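Local coordinates for protein copper-transporting ATPase (Sulfolobus solfataricus, PDB 2IYE) that probably couples ATP hydrolysis to the transport of copper or other heavy-metal ions across the cell membrane, this chain being its catalytic cytosolic fragment, at residues A[31-36]-A[153-158]. Numbering follows the deposited sequence.
Sequences IIFDKT and LKIIIL
Strands 31-34 and 154-158 run parallel, 4.7 Å apart at their axes, and I31, I32, F33 and D34 pair in order with I155, I156, I157 and L158. Five backbone hydrogen bonds join them. I31 N binds K154 O, and I156 N returns a bond to I31 O. F33 N reaches I156 O at 2.8 Å, in a nearly straight bond (172° at the hydrogen). L158 N then binds F33 O. The last bond, K35 N to L158 O at 3.2 Å, continues the ladder past the end of strand 31-34.

I32, D34, I156 and L158 share one face of the sheet. CG2 of I32 meets CG of L158 at 3.9 Å and also touches its CD1. The first torsion of I32 (chi1 -64°) sets CG2 opposite the backbone N, and so turns this methyl toward the C-terminal end of the pair. I32 and I156 run alongside each other, with CG1 of I32 4.2 Å from CB of I156.

The other face carries I31, F33, I155 and I157. CD1 of I31 meets CD1 of L153 at 3.8 Å, at the N-terminal end of the pair, where the two side chains slant across each other. The F33 ring presents its edge to CG2 of I155 at 4.3 Å, with Y144 of helix 142-149 as a further ring neighbour. K35 rests CB against CG2 of I157 at 4.1 Å.

D34 is buried at the strand end. Its OD1 forms a salt bridge to K187, and a sulfate ion lies close by. K35 and T36 are ATP-binding residues. The central parallel strands of this HAD-like domain thus lead into the DKT sequence, the P-type ATPase phosphorylation motif, and place its aspartate at the C-terminal end of a central strand.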
ATOM      1  N   ILE A  31       4.524 -15.662   7.826  1.00 46.96           N
ATOM      2  CA  ILE A  31       4.791 -14.249   7.599  1.00 45.21           C
ATOM      3  C   ILE A  31       4.002 -13.779   6.401  1.00 45.38           C
ATOM      4  O   ILE A  31       4.149 -14.363   5.282  1.00 45.72           O
ATOM      5  CB  ILE A  31       6.254 -13.949   7.312  1.00 44.94           C
ATOM      6  CG1 ILE A  31       7.079 -14.142   8.555  1.00 45.63           C
ATOM      7  CG2 ILE A  31       6.438 -12.463   6.904  1.00 44.22           C
ATOM      8  CD1 ILE A  31       8.548 -13.886   8.293  1.00 48.41           C
ATOM      9  N   ILE A  32       3.192 -12.721   6.612  1.00 43.36           N
ATOM     10  CA  ILE A  32       2.276 -12.223   5.593  1.00 41.51           C
ATOM     11  C   ILE A  32       2.609 -10.811   5.208  1.00 41.85           C
ATOM     12  O   ILE A  32       2.776  -9.940   6.071  1.00 42.30           O
ATOM     13  CB  ILE A  32       0.835 -12.265   6.093  1.00 41.95           C
ATOM     14  CG1 ILE A  32       0.436 -13.720   6.325  1.00 43.92           C
ATOM     15  CG2 ILE A  32      -0.134 -11.721   5.084  1.00 39.70           C
ATOM     16  CD1 ILE A  32      -0.923 -13.847   6.880  1.00 48.04           C
ATOM     17  N   PHE A  33       2.660 -10.568   3.904  1.00 41.54           N
ATOM     18  CA  PHE A  33       2.879  -9.238   3.377  1.00 40.63           C
ATOM     19  C   PHE A  33       1.661  -8.637   2.656  1.00 39.86           C
ATOM     20  O   PHE A  33       1.224  -9.162   1.604  1.00 39.26           O
ATOM     21  CB  PHE A  33       4.003  -9.332   2.359  1.00 41.46           C
ATOM     22  CG  PHE A  33       5.376  -9.442   2.955  1.00 42.90           C
ATOM     23  CD1 PHE A  33       6.048  -8.303   3.404  1.00 42.21           C
ATOM     24  CD2 PHE A  33       6.031 -10.672   3.007  1.00 40.78           C
ATOM     25  CE1 PHE A  33       7.345  -8.420   3.926  1.00 45.26           C
ATOM     26  CE2 PHE A  33       7.327 -10.790   3.539  1.00 38.80           C
ATOM     27  CZ  PHE A  33       7.981  -9.691   4.004  1.00 40.47           C
ATOM     28  N   ASP A  34       1.142  -7.522   3.174  1.00 39.61           N
ATOM     29  CA  ASP A  34       0.133  -6.717   2.459  1.00 40.22           C
ATOM     30  C   ASP A  34       0.943  -5.844   1.462  1.00 41.11           C
ATOM     31  O   ASP A  34       1.586  -4.830   1.833  1.00 41.15           O
ATOM     32  CB  ASP A  34      -0.689  -5.905   3.476  1.00 40.56           C
ATOM     33  CG  ASP A  34      -2.069  -5.470   2.949  1.00 43.18           C
ATOM     34  OD1 ASP A  34      -2.435  -5.831   1.784  1.00 44.88           O
ATOM     35  OD2 ASP A  34      -2.787  -4.743   3.693  1.00 38.30           O
ATOM     36  N   LYS A  35       0.972  -6.285   0.201  1.00 41.50           N
ATOM     37  CA  LYS A  35       1.828  -5.739  -0.843  1.00 42.58           C
ATOM     38  C   LYS A  35       2.030  -4.167  -0.873  1.00 43.06           C
ATOM     39  O   LYS A  35       3.187  -3.683  -0.891  1.00 42.75           O
ATOM     40  CB  LYS A  35       1.347  -6.321  -2.180  1.00 42.55           C
ATOM     41  CG  LYS A  35       1.828  -5.598  -3.428  1.00 48.16           C
ATOM     42  CD  LYS A  35       1.066  -6.046  -4.730  1.00 52.78           C
ATOM     43  CE  LYS A  35       0.013  -5.082  -5.248  1.00 49.10           C
ATOM     44  NZ  LYS A  35       0.708  -3.866  -5.651  1.00 53.21           N
ATOM     45  N   THR A  36       0.951  -3.372  -0.870  1.00 42.97           N
ATOM     46  CA  THR A  36       1.097  -1.905  -0.974  1.00 43.95           C
ATOM     47  C   THR A  36       1.791  -1.162   0.203  1.00 44.12           C
ATOM     48  O   THR A  36       1.288  -1.147   1.323  1.00 44.95           O
ATOM     49  CB  THR A  36      -0.228  -1.256  -1.313  1.00 44.23           C
ATOM     50  OG1 THR A  36      -0.803  -1.973  -2.415  1.00 47.39           O
ATOM     51  CG2 THR A  36      -0.024   0.231  -1.731  1.00 42.98           C
ATOM     52  N   LEU A 153       9.875 -20.674   7.671  1.00 62.77           N
ATOM     53  CA  LEU A 153       8.664 -19.864   7.721  1.00 61.05           C
ATOM     54  C   LEU A 153       7.934 -19.841   6.378  1.00 59.40           C
ATOM     55  O   LEU A 153       8.555 -19.730   5.323  1.00 58.89           O
ATOM     56  CB  LEU A 153       8.972 -18.438   8.212  1.00 61.54           C
ATOM     57  CG  LEU A 153       9.821 -18.355   9.504  1.00 62.63           C
ATOM     58  CD1 LEU A 153      10.264 -16.927   9.744  1.00 62.76           C
ATOM     59  CD2 LEU A 153       9.099 -18.909  10.746  1.00 61.80           C
ATOM     60  N   LYS A 154       6.611 -19.977   6.426  1.00 57.74           N
ATOM     61  CA  LYS A 154       5.788 -19.873   5.236  1.00 56.31           C
ATOM     62  C   LYS A 154       5.669 -18.389   4.960  1.00 55.86           C
ATOM     63  O   LYS A 154       5.726 -17.553   5.894  1.00 55.41           O
ATOM     64  CB  LYS A 154       4.405 -20.472   5.464  1.00 56.27           C
ATOM     65  CG  LYS A 154       3.547 -20.587   4.206  1.00 57.11           C
ATOM     66  CD  LYS A 154       2.483 -21.711   4.344  1.00 56.76           C
ATOM     67  CE  LYS A 154       1.181 -21.214   5.063  1.00 56.45           C
ATOM     68  NZ  LYS A 154       0.020 -22.203   5.080  1.00 54.49           N
ATOM     69  N   ILE A 155       5.523 -18.060   3.677  1.00 54.05           N
ATOM     70  CA  ILE A 155       5.463 -16.689   3.283  1.00 52.36           C
ATOM     71  C   ILE A 155       4.297 -16.501   2.336  1.00 52.15           C
ATOM     72  O   ILE A 155       4.201 -17.235   1.333  1.00 53.17           O
ATOM     73  CB  ILE A 155       6.802 -16.255   2.672  1.00 52.38           C
ATOM     74  CG1 ILE A 155       7.884 -16.378   3.748  1.00 50.30           C
ATOM     75  CG2 ILE A 155       6.703 -14.817   2.123  1.00 50.90           C
ATOM     76  CD1 ILE A 155       9.232 -16.034   3.282  1.00 51.72           C
ATOM     77  N   ILE A 156       3.411 -15.549   2.669  1.00 50.38           N
ATOM     78  CA  ILE A 156       2.215 -15.235   1.867  1.00 48.18           C
ATOM     79  C   ILE A 156       2.124 -13.752   1.469  1.00 48.06           C
ATOM     80  O   ILE A 156       2.486 -12.836   2.258  1.00 48.36           O
ATOM     81  CB  ILE A 156       0.925 -15.590   2.633  1.00 48.01           C
ATOM     82  CG1 ILE A 156       0.915 -17.073   2.990  1.00 46.63           C
ATOM     83  CG2 ILE A 156      -0.309 -15.193   1.838  1.00 46.06           C
ATOM     84  CD1 ILE A 156      -0.305 -17.564   3.786  1.00 44.07           C
ATOM     85  N   ILE A 157       1.627 -13.514   0.247  1.00 46.69           N
ATOM     86  CA  ILE A 157       1.353 -12.156  -0.236  1.00 44.80           C
ATOM     87  C   ILE A 157      -0.154 -11.879  -0.413  1.00 44.29           C
ATOM     88  O   ILE A 157      -0.835 -12.641  -1.098  1.00 44.94           O
ATOM     89  CB  ILE A 157       2.070 -11.863  -1.563  1.00 44.11           C
ATOM     90  CG1 ILE A 157       3.586 -11.914  -1.361  1.00 43.53           C
ATOM     91  CG2 ILE A 157       1.661 -10.454  -2.053  1.00 43.02           C
ATOM     92  CD1 ILE A 157       4.429 -11.721  -2.653  1.00 41.44           C
ATOM     93  N   LEU A 158      -0.670 -10.798   0.179  1.00 42.39           N
ATOM     94  CA  LEU A 158      -2.084 -10.434   0.008  1.00 40.49           C
ATOM     95  C   LEU A 158      -2.154  -9.137  -0.781  1.00 40.62           C
ATOM     96  O   LEU A 158      -1.199  -8.370  -0.753  1.00 39.13           O
ATOM     97  CB  LEU A 158      -2.804 -10.263   1.367  1.00 38.79           C
ATOM     98  CG  LEU A 158      -2.880 -11.447   2.325  1.00 36.34           C
ATOM     99  CD1 LEU A 158      -3.748 -11.146   3.557  1.00 33.54           C
ATOM    100  CD2 LEU A 158      -3.435 -12.628   1.591  1.00 37.68           C
TER